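Local coordinates for lysyl oxidase (Pichia pastoris, PDB 1W7C), which probably oxidises primary amines, including peptidyl lysine side chains, to aldehydes, using copper and a topaquinone cofactor, at residues A646-H654 / S667-L675. Numbering follows the deposited sequence.
With CU (copper (II) ion), chain C.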
loop_
_atom_site.group_PDB
_atom_site.type_symbol
_atom_site.label_atom_id
_atom_site.label_comp_id
_atom_site.label_asym_id
_atom_site.label_seq_id
_atom_site.Cartn_x
_atom_site.Cartn_y
_atom_site.Cartn_z
ATOM N N ALA A 646 17.104 5.368 -12.359
ATOM C CA ALA A 646 16.400 5.923 -11.211
ATOM C C ALA A 646 16.889 5.194 -9.968
ATOM O O ALA A 646 16.899 4.005 -9.901
ATOM C CB ALA A 646 14.895 5.778 -11.355
ATOM N N TRP A 647 17.274 5.985 -8.979
ATOM C CA TRP A 647 17.711 5.462 -7.671
ATOM C C TRP A 647 16.552 5.830 -6.735
ATOM O O TRP A 647 16.366 7.017 -6.414
ATOM C CB TRP A 647 19.035 6.156 -7.248
ATOM C CG TRP A 647 20.148 6.035 -8.252
ATOM C CD1 TRP A 647 20.354 6.877 -9.269
ATOM C CD2 TRP A 647 21.227 5.065 -8.301
ATOM N NE1 TRP A 647 21.442 6.474 -10.002
ATOM C CE2 TRP A 647 22.002 5.367 -9.429
ATOM C CE3 TRP A 647 21.567 3.943 -7.541
ATOM C CZ2 TRP A 647 23.141 4.644 -9.785
ATOM C CZ3 TRP A 647 22.701 3.213 -7.883
ATOM C CH2 TRP A 647 23.474 3.557 -9.016
ATOM N N VAL A 648 15.769 4.804 -6.370
ATOM C CA VAL A 648 14.494 4.966 -5.723
ATOM C C VAL A 648 14.584 4.523 -4.284
ATOM O O VAL A 648 15.068 3.440 -3.998
ATOM C CB VAL A 648 13.383 4.166 -6.444
ATOM C CG1 VAL A 648 12.082 4.412 -5.769
ATOM C CG2 VAL A 648 13.332 4.542 -7.922
ATOM N N ASN A 649 14.150 5.377 -3.354
ATOM C CA ASN A 649 14.188 5.063 -1.947
ATOM C C ASN A 649 12.843 4.657 -1.357
ATOM O O ASN A 649 11.785 5.193 -1.718
ATOM C CB ASN A 649 14.731 6.247 -1.144
ATOM C CG ASN A 649 16.140 6.566 -1.509
ATOM O OD1 ASN A 649 16.930 5.655 -1.815
ATOM N ND2 ASN A 649 16.478 7.859 -1.498
ATOM N N LEU A 650 12.920 3.713 -0.425
ATOM C CA LEU A 650 11.814 3.326 0.460
ATOM C C LEU A 650 12.267 3.539 1.873
ATOM O O LEU A 650 13.432 3.352 2.200
ATOM C CB LEU A 650 11.471 1.854 0.229
ATOM C CG LEU A 650 10.830 1.501 -1.109
ATOM C CD1 LEU A 650 10.496 0.051 -1.178
ATOM C CD2 LEU A 650 9.603 2.348 -1.364
ATOM N N GLY A 651 11.348 3.849 2.760
ATOM C CA GLY A 651 11.752 4.120 4.118
ATOM C C GLY A 651 10.637 4.053 5.115
ATOM O O GLY A 651 9.467 3.952 4.744
ATOM N N LEU A 652 11.013 4.138 6.383
ATOM C CA LEU A 652 10.095 4.145 7.518
ATOM C C LEU A 652 10.689 5.021 8.607
ATOM O O LEU A 652 11.857 4.840 8.976
ATOM C CB LEU A 652 9.947 2.733 8.094
ATOM C CG LEU A 652 9.535 1.604 7.135
ATOM C CD1 LEU A 652 9.801 0.210 7.715
ATOM C CD2 LEU A 652 8.051 1.663 6.725
ATOM N N HIS A 653 9.893 5.923 9.145
ATOM C CA HIS A 653 10.224 6.594 10.393
ATOM C C HIS A 653 9.627 5.770 11.526
ATOM O O HIS A 653 8.407 5.771 11.736
ATOM C CB HIS A 653 9.615 7.986 10.447
ATOM C CG HIS A 653 9.919 8.851 9.265
ATOM N ND1 HIS A 653 11.195 9.032 8.777
ATOM C CD2 HIS A 653 9.097 9.551 8.454
ATOM C CE1 HIS A 653 11.137 9.846 7.736
ATOM N NE2 HIS A 653 9.871 10.152 7.502
ATOM N N HIS A 654 10.460 5.052 12.249
ATOM C CA HIS A 654 10.004 4.057 13.219
ATOM C C HIS A 654 10.153 4.626 14.622
ATOM O O HIS A 654 11.246 4.887 15.090
ATOM C CB HIS A 654 10.798 2.781 13.062
ATOM C CG HIS A 654 10.204 1.601 13.738
ATOM N ND1 HIS A 654 10.828 0.372 13.742
ATOM C CD2 HIS A 654 8.994 1.403 14.322
ATOM C CE1 HIS A 654 10.064 -0.514 14.367
ATOM N NE2 HIS A 654 8.946 0.090 14.733
ATOM N N SER A 667 3.165 -6.272 9.084
ATOM C CA SER A 667 1.960 -5.714 8.442
ATOM C C SER A 667 1.971 -4.187 8.389
ATOM O O SER A 667 1.541 -3.570 7.383
ATOM C CB SER A 667 0.758 -6.177 9.221
ATOM O OG SER A 667 0.968 -5.858 10.575
ATOM N N THR A 668 2.462 -3.531 9.438
ATOM C CA THR A 668 2.481 -2.084 9.519
ATOM C C THR A 668 3.845 -1.444 9.342
ATOM O O THR A 668 3.965 -0.229 9.496
ATOM C CB THR A 668 1.874 -1.656 10.866
ATOM O OG1 THR A 668 2.450 -2.403 11.948
ATOM C CG2 THR A 668 0.376 -1.955 10.926
ATOM N N ALA A 669 4.859 -2.241 9.041
ATOM C CA ALA A 669 6.213 -1.759 8.743
ATOM C C ALA A 669 6.537 -2.097 7.291
ATOM O O ALA A 669 7.337 -2.966 7.029
ATOM C CB ALA A 669 7.234 -2.408 9.699
ATOM N N HIS A 670 5.874 -1.400 6.380
ATOM C CA HIS A 670 5.811 -1.750 4.953
ATOM C C HIS A 670 6.117 -0.544 4.097
ATOM O O HIS A 670 5.694 0.571 4.402
ATOM C CB HIS A 670 4.389 -2.124 4.645
ATOM C CG HIS A 670 4.126 -2.549 3.226
ATOM N ND1 HIS A 670 3.019 -2.114 2.536
ATOM C CD2 HIS A 670 4.798 -3.367 2.373
ATOM C CE1 HIS A 670 3.016 -2.634 1.324
ATOM N NE2 HIS A 670 4.078 -3.405 1.199
ATOM N N ALA A 671 6.854 -0.783 3.029
ATOM C CA ALA A 671 7.138 0.253 2.044
ATOM C C ALA A 671 7.167 -0.394 0.660
ATOM O O ALA A 671 7.566 -1.553 0.517
ATOM C CB ALA A 671 8.449 0.920 2.350
ATOM N N SER A 672 6.710 0.346 -0.363
ATOM C CA SER A 672 6.641 -0.284 -1.699
ATOM C C SER A 672 6.636 0.811 -2.765
ATOM O O SER A 672 6.267 1.970 -2.519
ATOM C CB SER A 672 5.390 -1.145 -1.876
ATOM O OG SER A 672 4.206 -0.336 -1.872
ATOM N N PHE A 673 7.020 0.426 -3.981
ATOM C CA PHE A 673 6.764 1.261 -5.155
ATOM C C PHE A 673 6.417 0.316 -6.318
ATOM O O PHE A 673 6.711 -0.885 -6.282
ATOM C CB PHE A 673 7.916 2.181 -5.567
ATOM C CG PHE A 673 9.194 1.462 -5.972
ATOM C CD1 PHE A 673 9.449 1.119 -7.295
ATOM C CD2 PHE A 673 10.168 1.204 -5.034
ATOM C CE1 PHE A 673 10.631 0.505 -7.655
ATOM C CE2 PHE A 673 11.358 0.609 -5.387
ATOM C CZ PHE A 673 11.599 0.260 -6.715
ATOM N N MET A 674 5.750 0.876 -7.326
ATOM C CA MET A 674 5.383 0.124 -8.520
ATOM C C MET A 674 6.026 0.790 -9.761
ATOM O O MET A 674 6.227 1.981 -9.821
ATOM C CB MET A 674 3.867 0.061 -8.731
ATOM C CG MET A 674 3.173 -1.017 -7.946
ATOM S SD MET A 674 1.415 -0.983 -8.185
ATOM C CE MET A 674 0.995 -2.499 -7.741
ATOM N N LEU A 675 6.271 -0.093 -10.741
ATOM C CA LEU A 675 6.658 0.294 -12.084
ATOM C C LEU A 675 5.529 -0.220 -12.967
ATOM O O LEU A 675 5.344 -1.420 -13.120
ATOM C CB LEU A 675 7.977 -0.386 -12.476
ATOM C CG LEU A 675 9.143 -0.121 -11.509
ATOM C CD1 LEU A 675 10.369 -0.853 -12.011
ATOM C CD2 LEU A 675 9.427 1.359 -11.300
HETATM CU CU CU C . 12.664 -0.041 13.009
HETATM O O HOH W 1 13.548 -1.797 14.010
#
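V648 and L650 meet F673 between two strands that face each other across the beta-sandwich of the copper amine oxidase catalytic domain. Their axes approach to 6.5 Å and run nearly antiparallel (158°), but each strand makes its sheet bonds with other neighbours: 488-498 and 602-606 beside the first, 452-458 and 569-576 beside the second. What joins them is apolar packing, supplied by alternate residues whose side chains point into the gap.

The aromatic contact is a CH-pi interaction. V648 CG1, anti to the backbone N (chi1 -178°), sits over one face of F673, 4.0 Å from the ring centroid, while L650 comes up to the ring's edge, with CG in the ring plane and CD2 3.9 Å from F673 CD2. Small and branched residues continue the seam. A671 is short enough to let the chains draw close, its CB 3.8 Å from L650 CB; in the conformer described, one of two, L652 reaches across the wider gap toward A669 with CD1, while CD2 lies beside H670 O.

Beyond L652 the first strand reaches the copper site, shared with H488 and H490. H654 ND1 binds copper at 2.0 Å, which leaves NE2 to carry the ring proton and hydrogen-bond to D660 OD1.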